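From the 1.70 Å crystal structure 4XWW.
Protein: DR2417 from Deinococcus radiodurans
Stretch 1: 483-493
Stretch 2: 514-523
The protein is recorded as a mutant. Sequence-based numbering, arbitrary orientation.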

# COMPACT_ATOMS: atom_id res chain seq x y z
N THR A 483 -0.06 -36.38 9.44
CA THR A 483 0.70 -37.31 10.25
C THR A 483 0.30 -38.75 9.92
O THR A 483 -0.89 -39.09 9.92
CB THR A 483 0.52 -37.04 11.75
OG1 THR A 483 -0.08 -38.17 12.39
CG2 THR A 483 -0.35 -35.79 11.97
N ALA A 484 1.29 -39.57 9.61
CA ALA A 484 1.04 -40.98 9.32
C ALA A 484 1.20 -41.82 10.58
O ALA A 484 2.23 -41.73 11.25
CB ALA A 484 1.97 -41.48 8.23
N VAL A 485 0.19 -42.61 10.90
CA VAL A 485 0.25 -43.52 12.04
C VAL A 485 0.32 -44.96 11.55
O VAL A 485 -0.59 -45.45 10.90
CB VAL A 485 -0.95 -43.35 12.98
CG1 VAL A 485 -0.68 -44.02 14.32
CG2 VAL A 485 -1.26 -41.87 13.18
N LEU A 486 1.42 -45.63 11.89
CA LEU A 486 1.72 -46.95 11.36
C LEU A 486 0.91 -48.08 11.98
O LEU A 486 0.67 -49.10 11.35
CB LEU A 486 3.22 -47.24 11.53
CG LEU A 486 4.17 -46.85 10.40
CD1 LEU A 486 3.77 -45.54 9.75
CD2 LEU A 486 5.60 -46.77 10.90
N HIS A 487 0.48 -47.88 13.23
CA HIS A 487 -0.16 -48.96 13.97
C HIS A 487 -1.56 -48.62 14.49
O HIS A 487 -1.86 -47.46 14.75
CB HIS A 487 0.75 -49.38 15.13
CG HIS A 487 2.03 -50.01 14.68
ND1 HIS A 487 2.13 -51.34 14.32
CD2 HIS A 487 3.27 -49.49 14.52
CE1 HIS A 487 3.37 -51.61 13.96
NE2 HIS A 487 4.08 -50.50 14.07
N PRO A 488 -2.42 -49.64 14.63
CA PRO A 488 -2.20 -51.04 14.23
C PRO A 488 -2.02 -51.21 12.72
O PRO A 488 -1.07 -51.87 12.27
CB PRO A 488 -3.48 -51.74 14.70
CG PRO A 488 -3.99 -50.89 15.81
CD PRO A 488 -3.68 -49.49 15.38
N THR A 489 -2.91 -50.60 11.96
CA THR A 489 -2.84 -50.61 10.50
C THR A 489 -2.59 -49.18 10.04
O THR A 489 -3.23 -48.26 10.56
CB THR A 489 -4.15 -51.17 9.89
OG1 THR A 489 -4.37 -52.51 10.37
CG2 THR A 489 -4.09 -51.18 8.37
N PRO A 490 -1.65 -48.98 9.10
CA PRO A 490 -1.27 -47.60 8.75
C PRO A 490 -2.47 -46.77 8.30
O PRO A 490 -3.32 -47.25 7.56
CB PRO A 490 -0.29 -47.79 7.59
CG PRO A 490 0.24 -49.16 7.75
CD PRO A 490 -0.89 -49.97 8.31
N HIS A 491 -2.53 -45.53 8.78
CA HIS A 491 -3.58 -44.60 8.41
C HIS A 491 -3.03 -43.18 8.51
O HIS A 491 -2.03 -42.94 9.18
CB HIS A 491 -4.82 -44.77 9.29
CG HIS A 491 -4.55 -44.71 10.76
ND1 HIS A 491 -3.75 -45.62 11.41
CD2 HIS A 491 -4.99 -43.84 11.71
CE1 HIS A 491 -3.70 -45.31 12.70
NE2 HIS A 491 -4.45 -44.24 12.90
N VAL A 492 -3.67 -42.24 7.82
CA VAL A 492 -3.15 -40.88 7.76
C VAL A 492 -4.10 -39.90 8.44
O VAL A 492 -5.31 -40.02 8.33
CB VAL A 492 -2.90 -40.45 6.30
CG1 VAL A 492 -2.33 -39.04 6.24
CG2 VAL A 492 -1.95 -41.43 5.63
N GLU A 493 -3.53 -38.92 9.14
CA GLU A 493 -4.33 -37.92 9.83
C GLU A 493 -4.10 -36.52 9.25
O GLU A 493 -2.97 -36.09 9.05
CB GLU A 493 -4.02 -37.94 11.32
CG GLU A 493 -4.53 -39.18 12.03
CD GLU A 493 -5.38 -38.85 13.23
OE1 GLU A 493 -4.84 -38.27 14.20
OE2 GLU A 493 -6.59 -39.14 13.20
N ALA A 514 -1.79 -39.79 0.52
CA ALA A 514 -0.74 -39.89 1.52
C ALA A 514 -0.51 -41.35 1.91
O ALA A 514 0.62 -41.82 1.93
CB ALA A 514 -1.10 -39.07 2.74
N LEU A 515 -1.60 -42.06 2.18
CA LEU A 515 -1.54 -43.44 2.67
C LEU A 515 -0.85 -44.37 1.68
O LEU A 515 0.00 -45.17 2.07
CB LEU A 515 -2.94 -43.97 2.98
CG LEU A 515 -2.99 -45.30 3.73
CD1 LEU A 515 -2.41 -45.12 5.13
CD2 LEU A 515 -4.40 -45.84 3.80
N GLU A 516 -1.23 -44.28 0.41
CA GLU A 516 -0.62 -45.11 -0.63
C GLU A 516 0.89 -44.94 -0.60
O GLU A 516 1.62 -45.93 -0.68
CB GLU A 516 -1.18 -44.75 -2.01
N ALA A 517 1.35 -43.70 -0.45
CA ALA A 517 2.77 -43.41 -0.35
C ALA A 517 3.38 -44.02 0.91
O ALA A 517 4.51 -44.52 0.89
CB ALA A 517 3.00 -41.91 -0.37
N VAL A 518 2.63 -43.99 2.01
CA VAL A 518 3.07 -44.62 3.25
C VAL A 518 3.17 -46.13 3.05
O VAL A 518 4.20 -46.74 3.34
CB VAL A 518 2.12 -44.33 4.43
CG1 VAL A 518 2.65 -44.95 5.71
CG2 VAL A 518 1.92 -42.83 4.60
N GLU A 519 2.08 -46.72 2.56
CA GLU A 519 2.01 -48.16 2.32
C GLU A 519 2.99 -48.62 1.24
O GLU A 519 3.68 -49.63 1.41
CB GLU A 519 0.59 -48.57 1.92
CG GLU A 519 -0.40 -48.62 3.06
CD GLU A 519 -1.83 -48.78 2.58
OE1 GLU A 519 -2.05 -48.65 1.35
OE2 GLU A 519 -2.72 -49.03 3.41
N GLN A 520 3.05 -47.89 0.13
CA GLN A 520 3.96 -48.24 -0.95
C GLN A 520 5.40 -48.07 -0.49
O GLN A 520 6.27 -48.86 -0.83
CB GLN A 520 3.69 -47.40 -2.20
CG GLN A 520 4.57 -47.73 -3.39
CD GLN A 520 4.45 -49.18 -3.82
OE1 GLN A 520 3.45 -49.84 -3.56
NE2 GLN A 520 5.49 -49.68 -4.49
N GLY A 521 5.62 -47.02 0.30
CA GLY A 521 6.93 -46.75 0.86
C GLY A 521 7.40 -47.80 1.85
O GLY A 521 8.59 -48.02 2.00
N LEU A 522 6.46 -48.45 2.53
CA LEU A 522 6.82 -49.51 3.47
C LEU A 522 7.06 -50.81 2.71
O LEU A 522 7.91 -51.62 3.08
CB LEU A 522 5.73 -49.69 4.54
CG LEU A 522 5.55 -48.54 5.53
CD1 LEU A 522 4.38 -48.82 6.47
CD2 LEU A 522 6.83 -48.30 6.32
N ARG A 523 6.31 -50.99 1.62
CA ARG A 523 6.39 -52.18 0.78
C ARG A 523 7.79 -52.34 0.17
O ARG A 523 8.30 -53.45 0.06
CB ARG A 523 5.32 -52.12 -0.32
CG ARG A 523 4.99 -53.46 -0.95
CD ARG A 523 3.51 -53.55 -1.31
NE ARG A 523 2.65 -53.55 -0.13
CZ ARG A 523 1.61 -52.74 0.05
NH1 ARG A 523 1.29 -51.85 -0.87
NH2 ARG A 523 0.90 -52.82 1.17

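What holds the helix 514-523 against the hairpin formed by strands 483-485 and 491-493? Packing of apolar side chains does the work, for no hydrogen bond crosses between the two stretches. Within the hairpin the strands are joined by backbone bonds: T483 N bonds E493 O at 3.0 Å and V485 N bonds H491 O at 2.8 Å, each answered by a return bond between the same two residues. The helix has its own i to i+4 bonds, such as V518 N to A514 O at 3.0 Å. The contacts between side chains across the interface are apolar, and the two stretches together bury 378 Å².

Why does V492 matter so much? With P490 it covers the most surface of any residue here, 61 Å² each, and its CA-to-CB bond points toward the helix at the place where the backbones run close, its CA lying 5.9 Å from that of L515. Both methyls meet A514 CB, V492 CG1 at 3.7 Å and V492 CG2 at 3.8 Å; V492 CG2 also lies 3.8 Å from L515 CD1 and 4.2 Å from V518 CG2. The same CG2 also comes within 3.5 Å of L515 N, so the valine touches the helix backbone itself; the small side chain of A514 lies beside this close approach.

How does P490 earn an equal share? It stands just before strand 491-493, also directed toward the helix, and its ring touches three residues spaced along one helical face. P490 CB is 4.2 Å from L515 CD1 and 4.5 Å from V518 CG1, and P490 CG is 4.3 Å from L522 CD1. L515 starts out sideways, but the end of its side chain comes nearer, bringing L515 CD1 to 3.4 Å from P490 O and 3.5 Å from H491 CA. That methyl therefore packs against the backbone at the start of the strand as well as side chains. H491 turns its own CA-to-CB bond away, and its ND1 donates a hydrogen bond to T489 O at 2.8 Å within the hairpin.

Which helix residue meets both strands? V518, buried and pointing toward the hairpin, touches both: its CG2 lies 3.9 Å from A484 CB as well as near V492, so each strand contributes one inward-facing residue to it. L486, in the loop, adds a further contact through L486 CD1, 4.2 Å from V518 CG1. One helical turn later, L522 CD1 sits 4.4 Å from L486 CG, extending the apolar contact to an exposed leucine.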